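Local atomic coordinates of putative ring-cleaving dioxygenase MhqO (Bacillus subtilis subsp. subtilis, PDB entry 3OAJ), a protein that probably cleaves the rings of aromatic compounds as an iron(II)-dependent extradiol dioxygenase and may contribute to their degradation. Residues Glu96-Leu99 with Glu100-Asn103; Ala168-Glu172 with Asn173-Leu177; Leu287-Val291 with Gln292-His296. All coordinates share one frame; numbering follows the deposited sequence.

Contact 1: residues Glu96-Leu99 with Glu100-Asn103; sequences EKRL and EKFN
R98 lays its guanidinium alongside the F102 ring, with F102 CE2 over the centre of one guanidinium face, 3.7 Å from R98 CZ. The two planes stand 71° apart, not in a flat stack: the ring turns its CE2 corner to the guanidinium, and R98 CG meets the same ring at its edge, in plane. R98 reaches this place because CG is anti to the backbone N (chi1 -179°) and the chain stays extended to NE. F102 is one helical turn further on, its N bonded to R98 O at 3.1 Å. Beyond it N103, with positive phi, is the C' residue of a Schellman motif that ends helix 92-101: V104 N returns to L99 O, and N103 N bonds to E100 O.

This helix belongs to the first VOC module, where L99 packs on V117 and F119 of strand 114-120. R98 NE and NH2 are taken by the backbone oxygens of V29 and G28 at the end of helix 19-29, which fixes the guanidinium's rotation. K101 NZ forms a salt bridge with E144, whose side chain R98 also touches, and one water accepts from R98 NH1 and K101 NZ, which probably lets these nitrogens sit 4.5 Å apart.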
loop_
_atom_site.group_PDB
_atom_site.type_symbol
_atom_site.label_atom_id
_atom_site.label_comp_id
_atom_site.label_asym_id
_atom_site.label_seq_id
_atom_site.Cartn_x
_atom_site.Cartn_y
_atom_site.Cartn_z
ATOM N N GLU A 96 -11.976 -0.384 -16.999
ATOM C CA GLU A 96 -11.359 -0.329 -18.316
ATOM C C GLU A 96 -11.817 0.917 -19.070
ATOM O O GLU A 96 -10.977 1.658 -19.605
ATOM C CB GLU A 96 -11.640 -1.607 -19.103
ATOM C CG GLU A 96 -10.861 -2.793 -18.557
ATOM C CD GLU A 96 -11.275 -4.139 -19.114
ATOM O OE1 GLU A 96 -12.410 -4.290 -19.607
ATOM O OE2 GLU A 96 -10.459 -5.072 -19.006
ATOM N N LYS A 97 -13.131 1.161 -19.091
ATOM C CA LYS A 97 -13.666 2.342 -19.801
ATOM C C LYS A 97 -13.202 3.647 -19.128
ATOM O O LYS A 97 -12.913 4.641 -19.808
ATOM C CB LYS A 97 -15.199 2.305 -19.943
ATOM C CG LYS A 97 -15.746 1.155 -20.774
ATOM C CD LYS A 97 -15.294 1.160 -22.208
ATOM C CE LYS A 97 -16.070 0.101 -22.994
ATOM N NZ LYS A 97 -15.968 0.332 -24.450
ATOM N N ARG A 98 -13.109 3.636 -17.802
ATOM C CA ARG A 98 -12.639 4.801 -17.064
ATOM C C ARG A 98 -11.168 5.096 -17.358
ATOM O O ARG A 98 -10.802 6.249 -17.601
ATOM C CB ARG A 98 -12.902 4.633 -15.572
ATOM C CG ARG A 98 -12.466 5.821 -14.717
ATOM C CD ARG A 98 -12.987 5.675 -13.273
ATOM N NE ARG A 98 -12.737 6.876 -12.485
ATOM C CZ ARG A 98 -13.504 7.961 -12.501
ATOM N NH1 ARG A 98 -14.597 8.006 -13.274
ATOM N NH2 ARG A 98 -13.174 9.004 -11.739
ATOM N N LEU A 99 -10.313 4.070 -17.331
ATOM C CA LEU A 99 -8.907 4.274 -17.723
ATOM C C LEU A 99 -8.758 4.829 -19.142
ATOM O O LEU A 99 -7.912 5.710 -19.390
ATOM C CB LEU A 99 -8.089 2.994 -17.540
ATOM C CG LEU A 99 -7.882 2.524 -16.096
ATOM C CD1 LEU A 99 -7.202 1.176 -16.099
ATOM C CD2 LEU A 99 -7.110 3.539 -15.220
ATOM N N GLU A 100 -9.542 4.297 -20.057
ATOM C CA GLU A 100 -9.590 4.829 -21.424
ATOM C C GLU A 100 -9.969 6.306 -21.499
ATOM O O GLU A 100 -9.330 7.024 -22.202
ATOM C CB GLU A 100 -10.494 3.971 -22.329
ATOM C CG GLU A 100 -10.626 4.498 -23.692
ATOM C CD GLU A 100 -11.645 3.786 -24.558
ATOM O OE1 GLU A 100 -12.875 3.951 -24.365
ATOM O OE2 GLU A 100 -11.161 3.160 -25.514
ATOM N N LYS A 101 -10.995 6.683 -20.758
ATOM C CA LYS A 101 -11.478 8.070 -20.681
ATOM C C LYS A 101 -10.356 9.000 -20.211
ATOM O O LYS A 101 -10.247 10.147 -20.678
ATOM C CB LYS A 101 -12.680 8.130 -19.718
ATOM C CG LYS A 101 -13.286 9.496 -19.416
ATOM C CD LYS A 101 -14.301 9.337 -18.286
ATOM C CE LYS A 101 -14.803 10.665 -17.737
ATOM N NZ LYS A 101 -15.963 10.402 -16.823
ATOM N N PHE A 102 -9.526 8.501 -19.292
ATOM C CA PHE A 102 -8.414 9.283 -18.766
ATOM C C PHE A 102 -7.095 9.091 -19.509
ATOM O O PHE A 102 -6.056 9.551 -19.030
ATOM C CB PHE A 102 -8.252 9.048 -17.262
ATOM C CG PHE A 102 -9.337 9.695 -16.444
ATOM C CD1 PHE A 102 -9.393 11.088 -16.307
ATOM C CD2 PHE A 102 -10.311 8.922 -15.823
ATOM C CE1 PHE A 102 -10.395 11.689 -15.560
ATOM C CE2 PHE A 102 -11.338 9.521 -15.067
ATOM C CZ PHE A 102 -11.371 10.906 -14.934
ATOM N N ASN A 103 -7.138 8.415 -20.665
ATOM C CA ASN A 103 -5.948 8.193 -21.501
ATOM C C ASN A 103 -4.837 7.416 -20.800
ATOM O O ASN A 103 -3.644 7.626 -21.062
ATOM C CB ASN A 103 -5.396 9.515 -22.046
ATOM C CG ASN A 103 -6.410 10.274 -22.859
ATOM O OD1 ASN A 103 -6.975 9.750 -23.822
ATOM N ND2 ASN A 103 -6.636 11.530 -22.491
HETATM O O HOH W 1 -14.118 5.227 -22.264
HETATM O O HOH W 2 -15.673 10.444 -14.155
#

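Contact 2: residues Ala168-Glu172 with Asn173-Leu177; sequences ADLLE and NIMGL
L170 and M175 form the tight side of this helix end: L170 CG lies 3.7 Å from M175 SD, and L170 CD1 is 3.8 Å from I174 CG2. L170 CG is anti to its own backbone N (chi1 171°), which carries the branch forward along the helix, while M175, its CG anti to the carbonyl carbon and its chain extended at chi2, brings its sulfur against that branch. W232 of helix 226-238 touches M175, and Y235 and I236 of the same helix touch I174, so this face of helix 164-174, in the second VOC module, packs against helix 226-238.

The backbone changes pitch beneath these side chains. L170 O accepts from two donors: M175 N, at 2.8 Å and nearly along the C=O axis, and I174 N, at 3.2 Å and above the carbonyl plane. The M175 N bond, five residues on, is the pi-type return, and it goes with the widened turn at 170-172. L177 N then bonds to L171 O, a six-residue return, with G176 between them at positive phi.

The other side is polar and more open to solvent. N173 ND2 donates to D169 OD1 at 2.7 Å; D169 OD1 accepts through its anti lone pair and lies in the amide plane of N173, although the two flat groups are turned 66° apart. A water donates to N173 OD1 and only weakly to E172 OE2; E172 OE1 is bound by the hydroxyl of Y189. A second water donates to both E172 O and L177 O, joining the last turn to the chain leaving it.

Since D169 OD1 receives a short, straight N-H (169°), its negative charge is probably stabilised, and the amide of N173 is held in one orientation, with its oxygen left facing the water.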
loop_
_atom_site.group_PDB
_atom_site.type_symbol
_atom_site.label_atom_id
_atom_site.label_comp_id
_atom_site.label_asym_id
_atom_site.label_seq_id
_atom_site.Cartn_x
_atom_site.Cartn_y
_atom_site.Cartn_z
ATOM N N ALA A 168 9.651 -17.044 0.370
ATOM C CA ALA A 168 8.550 -18.012 0.460
ATOM C C ALA A 168 8.494 -18.659 1.836
ATOM O O ALA A 168 7.416 -18.810 2.415
ATOM C CB ALA A 168 8.673 -19.093 -0.625
ATOM N N ASP A 169 9.663 -19.047 2.336
ATOM C CA ASP A 169 9.794 -19.702 3.632
ATOM C C ASP A 169 9.267 -18.749 4.718
ATOM O O ASP A 169 8.469 -19.136 5.578
ATOM C CB ASP A 169 11.274 -20.057 3.844
ATOM C CG ASP A 169 11.528 -20.919 5.072
ATOM O OD1 ASP A 169 10.633 -21.661 5.519
ATOM O OD2 ASP A 169 12.672 -20.869 5.575
ATOM N N LEU A 170 9.666 -17.481 4.640
ATOM C CA LEU A 170 9.156 -16.454 5.549
ATOM C C LEU A 170 7.626 -16.305 5.491
ATOM O O LEU A 170 6.944 -16.323 6.517
ATOM C CB LEU A 170 9.836 -15.119 5.247
ATOM C CG LEU A 170 9.301 -13.870 5.934
ATOM C CD1 LEU A 170 9.393 -13.938 7.476
ATOM C CD2 LEU A 170 10.055 -12.657 5.423
ATOM N N LEU A 171 7.079 -16.145 4.288
ATOM C CA LEU A 171 5.641 -15.963 4.141
ATOM C C LEU A 171 4.856 -17.150 4.677
ATOM O O LEU A 171 3.870 -16.973 5.417
ATOM C CB LEU A 171 5.309 -15.729 2.671
ATOM C CG LEU A 171 5.736 -14.370 2.113
ATOM C CD1 LEU A 171 5.594 -14.353 0.600
ATOM C CD2 LEU A 171 4.943 -13.224 2.774
ATOM N N GLU A 172 5.264 -18.358 4.293
ATOM C CA GLU A 172 4.484 -19.553 4.632
ATOM C C GLU A 172 4.723 -20.005 6.070
ATOM O O GLU A 172 3.778 -20.228 6.831
ATOM C CB GLU A 172 4.806 -20.698 3.673
ATOM C CG GLU A 172 3.868 -21.893 3.855
ATOM C CD GLU A 172 4.087 -22.987 2.829
ATOM O OE1 GLU A 172 4.810 -22.753 1.836
ATOM O OE2 GLU A 172 3.513 -24.084 3.007
ATOM N N ASN A 173 5.988 -20.123 6.440
ATOM C CA ASN A 173 6.354 -20.863 7.644
ATOM C C ASN A 173 6.580 -20.004 8.880
ATOM O O ASN A 173 6.505 -20.503 9.996
ATOM C CB ASN A 173 7.530 -21.797 7.346
ATOM C CG ASN A 173 7.240 -22.708 6.167
ATOM O OD1 ASN A 173 6.165 -23.325 6.101
ATOM N ND2 ASN A 173 8.172 -22.786 5.226
ATOM N N ILE A 174 6.828 -18.709 8.674
ATOM C CA ILE A 174 6.949 -17.763 9.780
ATOM C C ILE A 174 5.716 -16.880 9.887
ATOM O O ILE A 174 5.207 -16.630 10.980
ATOM C CB ILE A 174 8.230 -16.899 9.661
ATOM C CG1 ILE A 174 9.459 -17.776 9.914
ATOM C CG2 ILE A 174 8.181 -15.688 10.621
ATOM C CD1 ILE A 174 10.722 -17.011 10.194
ATOM N N MET A 175 5.239 -16.389 8.747
ATOM C CA MET A 175 4.154 -15.425 8.759
ATOM C C MET A 175 2.772 -16.049 8.636
ATOM O O MET A 175 1.769 -15.345 8.723
ATOM C CB MET A 175 4.381 -14.352 7.695
ATOM C CG MET A 175 5.538 -13.445 8.050
ATOM S SD MET A 175 5.982 -12.325 6.714
ATOM C CE MET A 175 4.552 -11.239 6.642
ATOM N N GLY A 176 2.728 -17.363 8.419
ATOM C CA GLY A 176 1.465 -18.097 8.468
ATOM C C GLY A 176 0.536 -17.980 7.272
ATOM O O GLY A 176 -0.641 -18.349 7.363
ATOM N N LEU A 177 1.039 -17.491 6.144
ATOM C CA LEU A 177 0.230 -17.491 4.924
ATOM C C LEU A 177 0.122 -18.910 4.365
ATOM O O LEU A 177 1.041 -19.716 4.493
ATOM C CB LEU A 177 0.778 -16.527 3.857
ATOM C CG LEU A 177 0.582 -15.028 4.112
ATOM C CD1 LEU A 177 1.599 -14.445 5.081
ATOM C CD2 LEU A 177 0.623 -14.254 2.801
HETATM O O HOH W 3 6.178 -25.480 4.338
HETATM O O HOH W 4 1.165 -21.639 6.581
#

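Contact 3: residues Leu287-Val291 with Gln292-His296; sequences LMLPV and QYEPH
A chi1 of 50° places Q292 CG between its backbone N and carbonyl carbon, and a bend at chi2 (-85°) then folds the amide back over P290, with Q292 CD 3.4 Å from P290 CB. Y293 CG, anti to the carbonyl carbon, brings the ring beside the same proline: Y293 CD2 is 3.6 Å from P290 CB. The ring and the proline cross obliquely, with P290 CD at the ring's edge, in plane. Over one face of the ring, 3.9 Å above its centre, sits Q292 CG. P290 thus packs against both the folded glutamine and the tyrosine.

The backbone explains why residues so near in sequence can meet. Y293 N bonds to P290 O at 2.7 Å, and E294 N to V291 O at 3.1 Å. Both are three-residue returns of a 3-10 turn, and in each the donor stands above the carbonyl plane; the second is the more inclined, at 66°. H296 N bonds to Y293 O and continues the turn up to the N-cap position of the next helix.

On another side E294 crosses L289 at about a right angle, its OE2 3.8 Å from L289 CB. A water donates to both E294 OE2 and L289 O, at 2.8 Å from the carboxylate oxygen, and so bridges the turn to the extended chain before it.

The turn is held at three places in the fold: L289 and P290 pack on V39 of strand 33-39, Y293 OH bonds to F41 O just beyond that strand, and E294 forms a salt bridge with R297 at the start of helix 297-303, whose I300 also meets L289 and Y293.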
loop_
_atom_site.group_PDB
_atom_site.type_symbol
_atom_site.label_atom_id
_atom_site.label_comp_id
_atom_site.label_asym_id
_atom_site.label_seq_id
_atom_site.Cartn_x
_atom_site.Cartn_y
_atom_site.Cartn_z
ATOM N N LEU A 287 -3.868 19.539 7.510
ATOM C CA LEU A 287 -2.508 19.057 7.716
ATOM C C LEU A 287 -2.288 18.719 9.191
ATOM O O LEU A 287 -2.239 19.607 10.055
ATOM C CB LEU A 287 -1.465 20.077 7.240
ATOM C CG LEU A 287 -0.008 19.614 7.402
ATOM C CD1 LEU A 287 0.394 18.524 6.391
ATOM C CD2 LEU A 287 0.967 20.790 7.376
ATOM N N MET A 288 -2.171 17.426 9.472
ATOM C CA MET A 288 -1.902 16.961 10.825
ATOM C C MET A 288 -0.403 16.789 11.006
ATOM O O MET A 288 0.287 16.336 10.090
ATOM C CB MET A 288 -2.637 15.647 11.098
ATOM C CG MET A 288 -4.126 15.684 10.754
ATOM S SD MET A 288 -5.008 17.119 11.436
ATOM C CE MET A 288 -4.897 16.720 13.172
ATOM N N LEU A 289 0.106 17.159 12.177
ATOM C CA LEU A 289 1.553 17.066 12.427
ATOM C C LEU A 289 1.901 16.190 13.612
ATOM O O LEU A 289 1.190 16.237 14.616
ATOM C CB LEU A 289 2.139 18.458 12.666
ATOM C CG LEU A 289 2.155 19.431 11.488
ATOM C CD1 LEU A 289 2.705 20.783 11.919
ATOM C CD2 LEU A 289 2.949 18.896 10.292
ATOM N N PRO A 290 2.991 15.392 13.501
ATOM C CA PRO A 290 3.548 14.781 14.706
ATOM C C PRO A 290 3.771 15.922 15.709
ATOM O O PRO A 290 4.296 16.975 15.333
ATOM C CB PRO A 290 4.860 14.166 14.215
ATOM C CG PRO A 290 4.639 13.884 12.748
ATOM C CD PRO A 290 3.735 15.002 12.285
ATOM N N VAL A 291 3.301 15.742 16.948
ATOM C CA VAL A 291 3.281 16.816 17.956
ATOM C C VAL A 291 4.649 17.483 18.137
ATOM O O VAL A 291 4.721 18.683 18.406
ATOM C CB VAL A 291 2.679 16.337 19.320
ATOM C CG1 VAL A 291 3.527 15.233 19.973
ATOM C CG2 VAL A 291 2.480 17.493 20.278
ATOM N N GLN A 292 5.714 16.705 17.961
ATOM C CA GLN A 292 7.087 17.211 18.011
ATOM C C GLN A 292 7.339 18.355 17.016
ATOM O O GLN A 292 8.207 19.195 17.251
ATOM C CB GLN A 292 8.114 16.072 17.844
ATOM C CG GLN A 292 7.906 15.104 16.628
ATOM C CD GLN A 292 6.928 13.959 16.903
ATOM O OE1 GLN A 292 5.886 14.152 17.511
ATOM N NE2 GLN A 292 7.277 12.749 16.456
ATOM N N TYR A 293 6.555 18.407 15.936
ATOM C CA TYR A 293 6.720 19.451 14.911
ATOM C C TYR A 293 5.738 20.621 15.021
ATOM O O TYR A 293 5.860 21.615 14.302
ATOM C CB TYR A 293 6.666 18.836 13.505
ATOM C CG TYR A 293 7.692 17.750 13.299
ATOM C CD1 TYR A 293 9.049 18.007 13.488
ATOM C CD2 TYR A 293 7.308 16.466 12.919
ATOM C CE1 TYR A 293 9.999 17.005 13.316
ATOM C CE2 TYR A 293 8.249 15.458 12.741
ATOM C CZ TYR A 293 9.591 15.735 12.936
ATOM O OH TYR A 293 10.530 14.748 12.753
ATOM N N GLU A 294 4.773 20.515 15.928
ATOM C CA GLU A 294 3.782 21.572 16.133
ATOM C C GLU A 294 4.410 22.955 16.428
ATOM O O GLU A 294 3.852 23.973 16.011
ATOM C CB GLU A 294 2.770 21.151 17.212
ATOM C CG GLU A 294 1.441 21.892 17.213
ATOM C CD GLU A 294 0.638 21.743 15.921
ATOM O OE1 GLU A 294 0.132 22.776 15.443
ATOM O OE2 GLU A 294 0.489 20.611 15.391
ATOM N N PRO A 295 5.574 23.001 17.128
ATOM C CA PRO A 295 6.292 24.278 17.274
ATOM C C PRO A 295 6.984 24.779 15.995
ATOM O O PRO A 295 7.549 25.876 15.995
ATOM C CB PRO A 295 7.345 23.972 18.349
ATOM C CG PRO A 295 6.817 22.780 19.075
ATOM C CD PRO A 295 6.145 21.971 18.018
ATOM N N HIS A 296 6.949 23.997 14.922
ATOM C CA HIS A 296 7.513 24.456 13.652
ATOM C C HIS A 296 6.458 24.508 12.540
ATOM O O HIS A 296 6.810 24.520 11.358
ATOM C CB HIS A 296 8.706 23.578 13.237
ATOM C CG HIS A 296 9.760 23.437 14.296
ATOM N ND1 HIS A 296 10.407 24.520 14.852
ATOM C CD2 HIS A 296 10.284 22.338 14.890
ATOM C CE1 HIS A 296 11.281 24.093 15.750
ATOM N NE2 HIS A 296 11.228 22.773 15.790
HETATM O O HOH W 5 0.227 18.041 16.433
#

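Overall arrangement
The three contacts are separate local structures that follow one another along the chain without touching. Contacts 1 and 2 are the C-terminal ends of helices in different VOC modules, 38 Å apart between centres and on opposite sides of the chain's centre. Contact 3, a 3-10 turn after the last long strand, lies about 39 Å from contact 1 and 38 Å from contact 2, again between centres. At the metal site H11, H218 and E266 hold a zinc ion in this crystal, and iron(II) is predicted. The zinc ion is about 13 Å from the M175 side chain and about 14 Å from that of P290, so neither reaches the metal; contact 1 is remote from it as well.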